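Local atomic coordinates of nucleoporin NUP82 (Chaetomium thermophilum, PDB entry 5CWW), a protein that probably serves as a structural component of the nuclear pore complex and as a docking partner for transport factors, here represented by its N-terminal beta-propeller domain. Residues F373-N378 / Q436-L441; F520-E525 / D539-G544. All coordinates share one frame; numbering follows the deposited sequence. Where two conformers were deposited one is given.

Interaction 1 (F373-N378 / Q436-L441); sequences FDFDLN and QVKICL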
loop_
_atom_site.group_PDB
_atom_site.type_symbol
_atom_site.label_atom_id
_atom_site.label_comp_id
_atom_site.label_asym_id
_atom_site.label_seq_id
_atom_site.Cartn_x
_atom_site.Cartn_y
_atom_site.Cartn_z
ATOM N N PHE B 373 6.087 -7.449 -9.448
ATOM C CA PHE B 373 7.073 -6.875 -10.352
ATOM C C PHE B 373 8.419 -7.570 -10.206
ATOM O O PHE B 373 8.894 -7.792 -9.091
ATOM C CB PHE B 373 7.237 -5.376 -10.093
ATOM C CG PHE B 373 6.147 -4.534 -10.686
ATOM C CD1 PHE B 373 4.907 -4.452 -10.077
ATOM C CD2 PHE B 373 6.366 -3.817 -11.850
ATOM C CE1 PHE B 373 3.903 -3.678 -10.622
ATOM C CE2 PHE B 373 5.367 -3.036 -12.398
ATOM C CZ PHE B 373 4.132 -2.968 -11.784
ATOM N N ASP B 374 9.032 -7.911 -11.334
ATOM C CA ASP B 374 10.388 -8.441 -11.330
ATOM C C ASP B 374 11.381 -7.288 -11.271
ATOM O O ASP B 374 11.301 -6.353 -12.067
ATOM C CB ASP B 374 10.643 -9.302 -12.568
ATOM C CG ASP B 374 12.022 -9.932 -12.563
ATOM O OD1 ASP B 374 12.234 -10.891 -11.794
ATOM O OD2 ASP B 374 12.891 -9.470 -13.331
ATOM N N PHE B 375 12.305 -7.351 -10.318
ATOM C CA PHE B 375 13.335 -6.328 -10.177
ATOM C C PHE B 375 14.525 -6.669 -11.064
ATOM O O PHE B 375 15.333 -7.532 -10.729
ATOM C CB PHE B 375 13.776 -6.198 -8.718
ATOM C CG PHE B 375 12.655 -5.863 -7.772
ATOM C CD1 PHE B 375 11.600 -5.065 -8.176
ATOM C CD2 PHE B 375 12.655 -6.359 -6.477
ATOM C CE1 PHE B 375 10.565 -4.763 -7.306
ATOM C CE2 PHE B 375 11.626 -6.061 -5.603
ATOM C CZ PHE B 375 10.580 -5.261 -6.018
ATOM N N ASP B 376 14.626 -5.994 -12.201
ATOM C CA ASP B 376 15.751 -6.199 -13.105
ATOM C C ASP B 376 17.025 -5.644 -12.466
ATOM O O ASP B 376 16.995 -4.593 -11.824
ATOM C CB ASP B 376 15.479 -5.531 -14.456
ATOM C CG ASP B 376 16.494 -5.910 -15.515
ATOM O OD1 ASP B 376 17.193 -6.932 -15.348
ATOM O OD2 ASP B 376 16.593 -5.180 -16.523
ATOM N N LEU B 377 18.133 -6.365 -12.633
ATOM C CA LEU B 377 19.409 -6.026 -12.000
ATOM C C LEU B 377 19.296 -5.947 -10.478
ATOM O O LEU B 377 20.007 -5.175 -9.834
ATOM C CB LEU B 377 19.951 -4.701 -12.542
ATOM C CG LEU B 377 20.139 -4.587 -14.055
ATOM C CD1 LEU B 377 20.816 -3.267 -14.379
ATOM C CD2 LEU B 377 20.947 -5.753 -14.608
ATOM N N ASN B 378 18.403 -6.748 -9.907
ATOM C CA ASN B 378 18.275 -6.828 -8.457
ATOM C C ASN B 378 19.558 -7.378 -7.836
ATOM O O ASN B 378 20.193 -8.260 -8.413
ATOM C CB ASN B 378 17.084 -7.708 -8.079
ATOM C CG ASN B 378 16.763 -7.652 -6.601
ATOM O OD1 ASN B 378 16.230 -6.659 -6.110
ATOM N ND2 ASN B 378 17.071 -8.730 -5.884
ATOM N N GLN B 436 17.475 -1.149 4.501
ATOM C CA GLN B 436 17.938 -1.077 3.121
ATOM C C GLN B 436 16.933 -0.310 2.275
ATOM O O GLN B 436 15.725 -0.527 2.382
ATOM C CB GLN B 436 18.149 -2.481 2.543
ATOM C CG GLN B 436 18.569 -2.508 1.072
ATOM C CD GLN B 436 18.300 -3.847 0.409
ATOM O OE1 GLN B 436 17.187 -4.112 -0.060
ATOM N NE2 GLN B 436 19.317 -4.696 0.364
ATOM N N VAL B 437 17.444 0.589 1.440
ATOM C CA VAL B 437 16.619 1.342 0.503
ATOM C C VAL B 437 16.959 0.933 -0.921
ATOM O O VAL B 437 18.130 0.798 -1.277
ATOM C CB VAL B 437 16.819 2.862 0.656
ATOM C CG1 VAL B 437 15.970 3.624 -0.359
ATOM C CG2 VAL B 437 16.472 3.302 2.070
ATOM N N LYS B 438 15.925 0.738 -1.730
ATOM C CA LYS B 438 16.096 0.363 -3.123
ATOM C C LYS B 438 15.367 1.360 -4.013
ATOM O O LYS B 438 14.173 1.601 -3.839
ATOM C CB LYS B 438 15.581 -1.057 -3.358
ATOM C CG LYS B 438 15.999 -1.655 -4.690
ATOM C CD LYS B 438 15.583 -3.116 -4.805
ATOM C CE LYS B 438 16.403 -4.013 -3.885
ATOM N NZ LYS B 438 15.875 -5.401 -3.846
ATOM N N ILE B 439 16.103 1.954 -4.946
ATOM C CA ILE B 439 15.547 2.935 -5.870
ATOM C C ILE B 439 15.349 2.290 -7.233
ATOM O O ILE B 439 16.316 1.921 -7.901
ATOM C CB ILE B 439 16.459 4.172 -6.010
ATOM C CG1 ILE B 439 16.815 4.743 -4.633
ATOM C CG2 ILE B 439 15.797 5.231 -6.890
ATOM C CD1 ILE B 439 15.612 5.149 -3.798
ATOM N N CYS B 440 14.091 2.152 -7.631
ATOM C CA CYS B 440 13.743 1.511 -8.892
ATOM C C CYS B 440 13.112 2.500 -9.858
ATOM O O CYS B 440 12.391 3.410 -9.444
ATOM C CB CYS B 440 12.788 0.342 -8.647
ATOM S SG CYS B 440 13.398 -0.837 -7.432
ATOM N N LEU B 441 13.379 2.307 -11.146
ATOM C CA LEU B 441 12.821 3.157 -12.187
ATOM C C LEU B 441 11.815 2.376 -13.019
ATOM O O LEU B 441 12.073 1.242 -13.426
ATOM C CB LEU B 441 13.926 3.710 -13.085
ATOM C CG LEU B 441 15.006 4.542 -12.394
ATOM C CD1 LEU B 441 16.146 4.835 -13.365
ATOM C CD2 LEU B 441 14.422 5.836 -11.840
#

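Interaction 2 (F520-E525 / D539-G544); sequences FRLESE and DLLAKG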
loop_
_atom_site.group_PDB
_atom_site.type_symbol
_atom_site.label_atom_id
_atom_site.label_comp_id
_atom_site.label_asym_id
_atom_site.label_seq_id
_atom_site.Cartn_x
_atom_site.Cartn_y
_atom_site.Cartn_z
ATOM N N PHE B 520 17.452 14.911 -12.603
ATOM C CA PHE B 520 17.419 15.990 -13.583
ATOM C C PHE B 520 18.382 15.723 -14.741
ATOM O O PHE B 520 18.095 16.082 -15.883
ATOM C CB PHE B 520 17.756 17.326 -12.915
ATOM C CG PHE B 520 16.761 17.754 -11.869
ATOM C CD1 PHE B 520 15.398 17.686 -12.114
ATOM C CD2 PHE B 520 17.190 18.219 -10.638
ATOM C CE1 PHE B 520 14.485 18.081 -11.151
ATOM C CE2 PHE B 520 16.281 18.614 -9.672
ATOM C CZ PHE B 520 14.927 18.545 -9.929
ATOM N N ARG B 521 19.520 15.101 -14.449
ATOM C CA ARG B 521 20.489 14.778 -15.493
ATOM C C ARG B 521 19.943 13.697 -16.421
ATOM O O ARG B 521 20.192 13.720 -17.626
ATOM C CB ARG B 521 21.821 14.320 -14.891
ATOM C CG ARG B 521 22.522 15.368 -14.040
ATOM C CD ARG B 521 23.950 14.947 -13.725
ATOM N NE ARG B 521 24.412 15.466 -12.440
ATOM C CZ ARG B 521 24.870 16.700 -12.246
ATOM N NH1 ARG B 521 24.930 17.562 -13.252
ATOM N NH2 ARG B 521 25.268 17.073 -11.038
ATOM N N LEU B 522 19.198 12.750 -15.859
ATOM C CA LEU B 522 18.601 11.696 -16.668
ATOM C C LEU B 522 17.525 12.285 -17.571
ATOM O O LEU B 522 17.457 11.965 -18.757
ATOM C CB LEU B 522 18.013 10.589 -15.790
ATOM C CG LEU B 522 17.284 9.469 -16.544
ATOM C CD1 LEU B 522 18.161 8.862 -17.640
ATOM C CD2 LEU B 522 16.805 8.385 -15.583
ATOM N N GLU B 523 16.686 13.148 -17.005
ATOM C CA GLU B 523 15.599 13.760 -17.762
ATOM C C GLU B 523 16.133 14.609 -18.915
ATOM O O GLU B 523 15.557 14.620 -20.003
ATOM C CB GLU B 523 14.719 14.615 -16.847
ATOM C CG GLU B 523 13.583 15.339 -17.571
ATOM C CD GLU B 523 12.590 14.389 -18.218
ATOM O OE1 GLU B 523 12.564 13.200 -17.838
ATOM O OE2 GLU B 523 11.838 14.829 -19.114
ATOM N N SER B 524 17.227 15.326 -18.675
ATOM C CA SER B 524 17.819 16.161 -19.715
ATOM C C SER B 524 18.308 15.295 -20.871
ATOM O O SER B 524 18.182 15.670 -22.035
ATOM C CB SER B 524 18.970 17.000 -19.156
ATOM O OG SER B 524 20.035 16.177 -18.717
ATOM N N GLU B 525 18.860 14.131 -20.548
ATOM C CA GLU B 525 19.285 13.192 -21.576
ATOM C C GLU B 525 18.091 12.626 -22.341
ATOM O O GLU B 525 18.172 12.398 -23.548
ATOM C CB GLU B 525 20.100 12.054 -20.965
ATOM C CG GLU B 525 20.783 11.176 -22.001
ATOM C CD GLU B 525 21.678 11.973 -22.933
ATOM O OE1 GLU B 525 22.322 12.936 -22.462
ATOM O OE2 GLU B 525 21.732 11.642 -24.138
ATOM N N ASP B 539 26.498 6.411 -19.935
ATOM C CA ASP B 539 27.494 5.634 -19.212
ATOM C C ASP B 539 28.060 6.441 -18.049
ATOM O O ASP B 539 28.305 5.902 -16.972
ATOM C CB ASP B 539 28.617 5.195 -20.148
ATOM C CG ASP B 539 29.722 4.460 -19.423
ATOM O OD1 ASP B 539 29.564 3.245 -19.177
ATOM O OD2 ASP B 539 30.749 5.096 -19.098
ATOM N N LEU B 540 28.263 7.734 -18.273
ATOM C CA LEU B 540 28.760 8.626 -17.231
ATOM C C LEU B 540 27.729 8.781 -16.120
ATOM O O LEU B 540 28.072 8.807 -14.939
ATOM C CB LEU B 540 29.106 9.994 -17.820
ATOM C CG LEU B 540 30.126 9.983 -18.961
ATOM C CD1 LEU B 540 30.368 11.392 -19.477
ATOM C CD2 LEU B 540 31.433 9.348 -18.515
ATOM N N LEU B 541 26.464 8.882 -16.511
ATOM C CA LEU B 541 25.372 9.037 -15.559
ATOM C C LEU B 541 25.217 7.799 -14.680
ATOM O O LEU B 541 24.993 7.911 -13.475
ATOM C CB LEU B 541 24.068 9.329 -16.305
ATOM C CG LEU B 541 22.836 9.627 -15.453
ATOM C CD1 LEU B 541 21.976 10.686 -16.119
ATOM C CD2 LEU B 541 22.024 8.361 -15.235
ATOM N N ALA B 542 25.341 6.622 -15.284
ATOM C CA ALA B 542 25.268 5.370 -14.538
ATOM C C ALA B 542 26.478 5.216 -13.624
ATOM O O ALA B 542 26.403 4.558 -12.585
ATOM C CB ALA B 542 25.174 4.192 -15.488
ATOM N N LYS B 543 27.592 5.821 -14.023
ATOM C CA LYS B 543 28.808 5.812 -13.216
ATOM C C LYS B 543 28.739 6.871 -12.119
ATOM O O LYS B 543 29.469 6.799 -11.130
ATOM C CB LYS B 543 30.032 6.048 -14.105
ATOM C CG LYS B 543 30.453 4.824 -14.904
ATOM C CD LYS B 543 31.642 5.124 -15.797
ATOM C CE LYS B 543 32.099 3.882 -16.544
ATOM N NZ LYS B 543 33.283 4.147 -17.407
ATOM N N GLY B 544 27.859 7.850 -12.300
ATOM C CA GLY B 544 27.605 8.856 -11.282
ATOM C C GLY B 544 27.070 8.222 -10.013
ATOM O O GLY B 544 26.366 7.215 -10.070
#

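Interaction 1 (F373-N378 / Q436-L441)
Asn378 and Lys438 form the polar link of this contact within one sheet of the beta-propeller. Strands 374-376 and 437-441 are not neighbours in it. Strand 469-476 runs between them, so side chains and not backbone bonds make the contact. Asn378 closes a type II beta turn that starts at Phe375.

The hydrogen bond runs from Lys438 NZ to Asn378 OD1, at 2.6 Å. The donor lies in the carbonyl plane on a lone pair, with a C=O...N angle of 143°. The lysine chain bends at chi3 (-71°), and it crosses the asparagine side chain at about a right angle. Glu382 completes the polar group: one of its oxygens forms a salt bridge with Lys438 NZ, the other accepts from Asn378 ND2. A leucine in place of Asn378 would probably leave the lysine ammonium without its carbonyl acceptor and one oxygen of Glu382 without its amide donor.

The apolar part centres on Phe375. Its side chain touches Leu430 and Thr472. Cys440 SG approaches obliquely in a sulfur-aromatic contact, 5.1 Å from the Phe375 ring centroid. On the other side of the ring plane, Phe373 O stands 3.8 Å above one face, displaced toward the rim.

Interaction 2 (F520-E525 / D539-G544)
Leu541 packs against the backbone at Arg521 and Leu522 in a small apolar helix-helix contact at the periphery of the beta-propeller. No hydrogen bond crosses between the two segments. Leu541 CD1 does the touching, 3.5 Å from Leu522 N and 3.6 Å from Arg521 C, and so rests on the peptide link joining the two residues. Leu541 holds CG anti to its backbone N (chi1 -175°), which sends this methyl across to helix 518-526. Two CB atoms are also near: Arg521 CB is 3.8 Å from Leu541 CD1, and Leu522 CB is 4.0 Å from the same methyl. Beyond CB, the arginine chain leads its guanidinium away from the other helix.

Within helix 518-526, Arg521 O takes two donors from the same face of its plane. Ser524 OG gives a 2.7 Å bond to Arg521 O from above that plane, and Glu525 N gives the usual helical bond. In the partner helix, Lys543 NZ forms a salt bridge with Asp539 OD2.

Leu522 packs on Leu423, while Leu541 also meets an apolar side chain of another protein's chain. Both helices belong to the insertion between strands 509-514 and 548-554, and Glu525 bridges them again through a salt bridge to Arg537.

The two contacts lie on the same side of the chain's centre, with their own centres about 18 Å apart. Interaction 1 is the deeper one and joins elements of a propeller sheet. Interaction 2 lies farther out and joins two helices inserted into the following sheet. Their chemistry differs accordingly. In 373-378 / 436-441 a lysine on a buried strand has polar partners, beside an aromatic ring. In 520-525 / 539-544 a single leucine methyl meets helix backbone, and the salt bridge and serine bond lie within one helix or the other, not across the contact. The contacts share no strand or helix, yet they touch: Leu441 CD1 packs 4.2 Å from Leu522 CD2. Both also border the chain of another protein.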